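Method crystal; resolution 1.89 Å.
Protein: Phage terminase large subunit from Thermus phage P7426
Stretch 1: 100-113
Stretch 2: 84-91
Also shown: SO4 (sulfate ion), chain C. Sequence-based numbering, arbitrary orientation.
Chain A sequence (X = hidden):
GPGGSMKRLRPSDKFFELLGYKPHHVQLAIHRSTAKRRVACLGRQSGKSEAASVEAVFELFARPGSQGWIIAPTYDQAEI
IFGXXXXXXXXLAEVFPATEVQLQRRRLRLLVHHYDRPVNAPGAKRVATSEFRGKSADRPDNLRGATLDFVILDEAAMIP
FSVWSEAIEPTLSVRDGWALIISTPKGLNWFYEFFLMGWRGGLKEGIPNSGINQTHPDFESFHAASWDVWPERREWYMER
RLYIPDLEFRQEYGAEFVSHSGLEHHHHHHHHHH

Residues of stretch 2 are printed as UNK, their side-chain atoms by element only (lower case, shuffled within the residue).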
# COMPACT_ATOMS: atom_id res chain seq x y z
N GLU A 100 13.59 6.75 18.17
CA GLU A 100 14.25 5.49 18.46
C GLU A 100 13.33 4.37 18.01
O GLU A 100 12.14 4.38 18.34
CB GLU A 100 14.56 5.36 19.95
CG GLU A 100 15.26 4.07 20.33
CD GLU A 100 15.65 4.05 21.80
OE1 GLU A 100 14.76 3.82 22.65
OE2 GLU A 100 16.84 4.28 22.10
N VAL A 101 13.87 3.44 17.23
CA VAL A 101 13.08 2.38 16.60
C VAL A 101 13.15 1.12 17.46
O VAL A 101 14.22 0.74 17.93
CB VAL A 101 13.58 2.10 15.17
CG1 VAL A 101 12.76 0.99 14.52
CG2 VAL A 101 13.55 3.38 14.34
N GLN A 102 12.00 0.47 17.63
CA GLN A 102 11.91 -0.80 18.34
C GLN A 102 11.20 -1.79 17.44
O GLN A 102 10.13 -1.48 16.89
CB GLN A 102 11.18 -0.63 19.68
CG GLN A 102 11.24 -1.85 20.58
CD GLN A 102 10.33 -1.71 21.78
OE1 GLN A 102 9.79 -0.63 22.05
NE2 GLN A 102 10.14 -2.80 22.52
N LEU A 103 11.77 -2.98 17.29
CA LEU A 103 11.31 -3.96 16.33
C LEU A 103 11.03 -5.28 17.03
O LEU A 103 11.80 -5.72 17.89
CB LEU A 103 12.34 -4.18 15.22
CG LEU A 103 12.05 -5.28 14.20
CD1 LEU A 103 10.70 -5.08 13.52
CD2 LEU A 103 13.17 -5.31 13.18
N GLN A 104 9.93 -5.92 16.64
CA GLN A 104 9.59 -7.28 17.06
C GLN A 104 9.33 -8.05 15.78
O GLN A 104 8.19 -8.11 15.31
CB GLN A 104 8.39 -7.28 18.00
CG GLN A 104 8.61 -6.44 19.25
CD GLN A 104 7.33 -6.22 20.03
OE1 GLN A 104 6.27 -6.72 19.65
NE2 GLN A 104 7.43 -5.49 21.13
N ARG A 105 10.40 -8.60 15.19
CA ARG A 105 10.28 -9.22 13.87
C ARG A 105 9.29 -10.38 13.90
O ARG A 105 8.50 -10.55 12.97
CB ARG A 105 11.64 -9.70 13.38
CG ARG A 105 12.46 -8.62 12.68
CD ARG A 105 13.70 -9.17 11.98
NE ARG A 105 14.73 -8.16 11.82
CZ ARG A 105 14.80 -7.27 10.82
NH1 ARG A 105 13.87 -7.26 9.86
NH2 ARG A 105 15.79 -6.39 10.78
N ARG A 106 9.32 -11.18 14.97
CA ARG A 106 8.44 -12.34 15.04
C ARG A 106 6.97 -11.92 15.01
O ARG A 106 6.15 -12.54 14.32
CB ARG A 106 8.75 -13.16 16.29
CG ARG A 106 10.21 -13.58 16.40
CD ARG A 106 10.43 -14.68 17.44
NE ARG A 106 10.54 -14.16 18.80
CZ ARG A 106 11.68 -13.77 19.37
NH1 ARG A 106 12.82 -13.83 18.70
NH2 ARG A 106 11.67 -13.31 20.61
N ARG A 107 6.62 -10.86 15.73
CA ARG A 107 5.25 -10.38 15.80
C ARG A 107 4.92 -9.34 14.74
O ARG A 107 3.84 -8.74 14.80
CB ARG A 107 4.97 -9.81 17.19
CG ARG A 107 4.87 -10.86 18.28
CD ARG A 107 4.51 -10.25 19.62
NE ARG A 107 5.68 -9.70 20.30
CZ ARG A 107 5.65 -9.21 21.54
NH1 ARG A 107 4.52 -9.21 22.24
NH2 ARG A 107 6.76 -8.74 22.08
N LEU A 108 5.80 -9.12 13.77
CA LEU A 108 5.61 -8.11 12.73
C LEU A 108 5.09 -6.81 13.33
O LEU A 108 4.05 -6.28 12.95
CB LEU A 108 4.68 -8.61 11.63
CG LEU A 108 5.10 -9.84 10.82
CD1 LEU A 108 4.07 -10.10 9.73
CD2 LEU A 108 6.49 -9.69 10.22
N ARG A 109 5.84 -6.30 14.31
CA ARG A 109 5.48 -5.09 15.02
C ARG A 109 6.66 -4.13 15.01
O ARG A 109 7.75 -4.48 15.47
CB ARG A 109 5.05 -5.40 16.46
CG ARG A 109 4.24 -4.29 17.11
CD ARG A 109 4.04 -4.54 18.59
NE ARG A 109 3.23 -3.50 19.21
CZ ARG A 109 3.21 -3.24 20.52
NH1 ARG A 109 3.98 -3.94 21.35
NH2 ARG A 109 2.44 -2.27 20.99
N LEU A 110 6.44 -2.94 14.47
CA LEU A 110 7.47 -1.91 14.36
C LEU A 110 6.99 -0.68 15.11
O LEU A 110 5.87 -0.20 14.88
CB LEU A 110 7.75 -1.59 12.90
CG LEU A 110 8.79 -0.50 12.60
CD1 LEU A 110 10.17 -0.90 13.06
CD2 LEU A 110 8.77 -0.18 11.10
N LEU A 111 7.83 -0.16 16.00
CA LEU A 111 7.52 1.01 16.81
C LEU A 111 8.54 2.11 16.55
O LEU A 111 9.75 1.85 16.54
CB LEU A 111 7.52 0.65 18.31
CG LEU A 111 6.54 -0.45 18.73
CD1 LEU A 111 6.71 -0.74 20.21
CD2 LEU A 111 5.12 -0.05 18.42
N VAL A 112 8.06 3.33 16.36
CA VAL A 112 8.93 4.50 16.27
C VAL A 112 8.59 5.39 17.45
O VAL A 112 7.56 6.08 17.46
CB VAL A 112 8.76 5.24 14.94
CG1 VAL A 112 9.72 6.41 14.87
CG2 VAL A 112 8.99 4.30 13.76
N HIS A 113 9.45 5.39 18.46
CA HIS A 113 9.24 6.22 19.64
C HIS A 113 9.74 7.63 19.37
O HIS A 113 10.86 7.82 18.89
CB HIS A 113 9.97 5.62 20.85
CG HIS A 113 9.55 4.22 21.18
ND1 HIS A 113 8.29 3.91 21.63
CD2 HIS A 113 10.24 3.05 21.13
CE1 HIS A 113 8.21 2.61 21.84
NE2 HIS A 113 9.38 2.06 21.55
N UNK A 84 10.37 -4.10 4.14
CA UNK A 84 10.89 -2.91 3.49
C UNK A 84 10.67 -1.67 4.34
O UNK A 84 11.53 -0.78 4.39
n UNK A 84 10.28 -5.96 -2.98
n UNK A 84 10.13 -4.85 -0.98
c UNK A 84 9.97 -3.67 -0.14
c UNK A 84 10.13 -4.83 -2.30
c UNK A 84 10.59 -3.87 1.20
c UNK A 84 10.25 -2.74 2.12
n UNK A 84 10.00 -3.67 -2.93
N UNK A 85 9.53 -1.59 5.03
CA UNK A 85 9.31 -0.47 5.94
C UNK A 85 10.36 -0.50 7.05
O UNK A 85 10.91 0.54 7.42
c UNK A 85 6.85 -0.35 5.37
c UNK A 85 7.88 -0.52 6.51
c UNK A 85 7.67 0.57 7.55
N UNK A 86 10.64 -1.69 7.59
CA UNK A 86 11.65 -1.82 8.64
C UNK A 86 12.98 -1.23 8.19
O UNK A 86 13.54 -0.35 8.86
c UNK A 86 11.80 -3.29 9.06
c UNK A 86 12.99 -3.46 10.02
c UNK A 86 10.53 -3.79 9.73
N UNK A 87 13.52 -1.72 7.07
CA UNK A 87 14.82 -1.23 6.61
C UNK A 87 14.81 0.29 6.51
O UNK A 87 15.73 0.97 7.00
c UNK A 87 16.62 -1.50 4.78
o UNK A 87 15.77 0.36 3.53
o UNK A 87 17.83 0.50 4.28
c UNK A 87 16.75 -0.11 4.15
c UNK A 87 15.19 -1.83 5.25
N UNK A 88 13.78 0.85 5.87
CA UNK A 88 13.72 2.29 5.65
C UNK A 88 13.60 3.05 6.96
O UNK A 88 14.24 4.09 7.14
c UNK A 88 12.56 2.63 4.72
c UNK A 88 11.48 2.34 2.46
c UNK A 88 12.69 2.03 3.33
n UNK A 88 12.43 0.82 0.73
c UNK A 88 11.80 2.14 0.99
N UNK A 89 12.76 2.56 7.87
CA UNK A 89 12.55 3.24 9.14
C UNK A 89 13.81 3.19 9.99
O UNK A 89 14.20 4.19 10.61
c UNK A 89 11.34 2.62 9.88
c UNK A 89 11.35 2.97 11.36
c UNK A 89 10.03 3.06 9.24
N UNK A 90 14.47 2.04 10.05
CA UNK A 90 15.67 1.94 10.86
C UNK A 90 16.80 2.80 10.31
O UNK A 90 17.59 3.35 11.08
c UNK A 90 15.58 -1.75 12.12
o UNK A 90 15.00 -2.40 13.01
c UNK A 90 16.10 0.47 10.99
o UNK A 90 16.42 -2.25 11.34
c UNK A 90 15.24 -0.28 12.00
N UNK A 91 16.87 2.95 8.99
CA UNK A 91 17.87 3.83 8.39
C UNK A 91 17.50 5.30 8.58
O UNK A 91 18.34 6.11 9.01
c UNK A 91 19.26 3.98 4.78
c UNK A 91 18.02 3.51 6.90
c UNK A 91 18.83 4.53 6.13
c UNK A 91 17.37 4.27 3.21
n UNK A 91 17.62 5.57 3.10
n UNK A 91 16.36 3.74 2.54
n UNK A 91 18.12 3.50 3.99
S SO4 C . 9.29 -10.81 19.13
O1 SO4 C . 9.15 -12.25 19.35
O2 SO4 C . 10.44 -10.32 19.89
O3 SO4 C . 9.50 -10.55 17.71
O4 SO4 C . 8.08 -10.14 19.60

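Residues 84-91 form a stretch of helix that packs against one side of a β-hairpin, whose strands 100-104 and 109-113 are joined by a type I turn from R105 to L108.

Position 84 carries seven side-chain atoms: three carbons in a row, a nitrogen, and a carbon bearing two further nitrogens. This guanidinium chain makes no contact with the hairpin, which is out of its reach, and is hydrogen-bonded elsewhere in the structure. The residue is arginine, R84.

At position 85 there are three carbons, one of them bonded to the other two, a fork directly on the backbone. One tip of the fork meets L110 CD2. The atoms are those of valine, and the contact, V85 CG1 to L110 CD2, measures 3.8 Å although the CA-to-CB bond of V85 points sideways.

Position 86 repeats the three-carbon fork but points it toward the hairpin, where it touches L103, L110 and the guanidinium of R105. It is again valine. V86 CG1 lies 3.7 Å from L103 CD2 and 3.9 Å from R105 NH1, while V86 CG2 is 4.0 Å from L103 CD1 and 4.2 Å from L110 CD2, so V86 reaches both strands: its CG1 and CG2 both meet L103, and CG2 also meets L110.

Position 87 has three carbons, the third bearing two oxygens, and its CA-to-CB bond points away from the hairpin. This is glutamate, E87, with no contact to stretch 1.

At position 88, four carbons in a row end in a nitrogen, an unbranched chain that does not reach the hairpin. It is lysine, K88, whose amino group is hydrogen-bonded elsewhere in the structure.

Position 89 is a third fork of three carbons directed toward the hairpin, touching V101, L110 and V112. The residue is valine. V89 CG1 approaches V112 CG2 at 3.6 Å and V101 CG2 at 3.7 Å, and V89 CG2 lies 3.9 Å from L110 CD2.

Position 90 shows three carbons and a terminal pair of oxygens. Its CA-to-CB bond runs sideways, but the chain end comes nearer the hairpin, beside V101, L103 and R105. This is glutamate: E90 CG packs 3.8 Å from V101 CG1, and E90 OE2 is 3.4 Å from L103 CD2. E90 OE1 stands 4.2 Å from R105 NH2, well out of the guanidinium plane, so the charges attract without a salt bridge.

Position 91 has three carbons, a nitrogen and a carbon with two more nitrogens, on a CA-to-CB bond pointing away from the hairpin. It is arginine, and R91 NE donates to E87 OE2 at 3.0 Å in a salt bridge one helical turn back.

The contact is therefore mainly apolar, with no hydrogen bond crossing it. Alternation along the strands turns V101, L103, L110 and V112 toward the helix, while Q102, R109 and L111 point away. The helix runs nearly antiparallel to the first strand (152°) and close to parallel to the second (21°), and V86 and V89, three residues apart, each touch both strands.

Stretch 2, residues 84-91: RVVEKVER
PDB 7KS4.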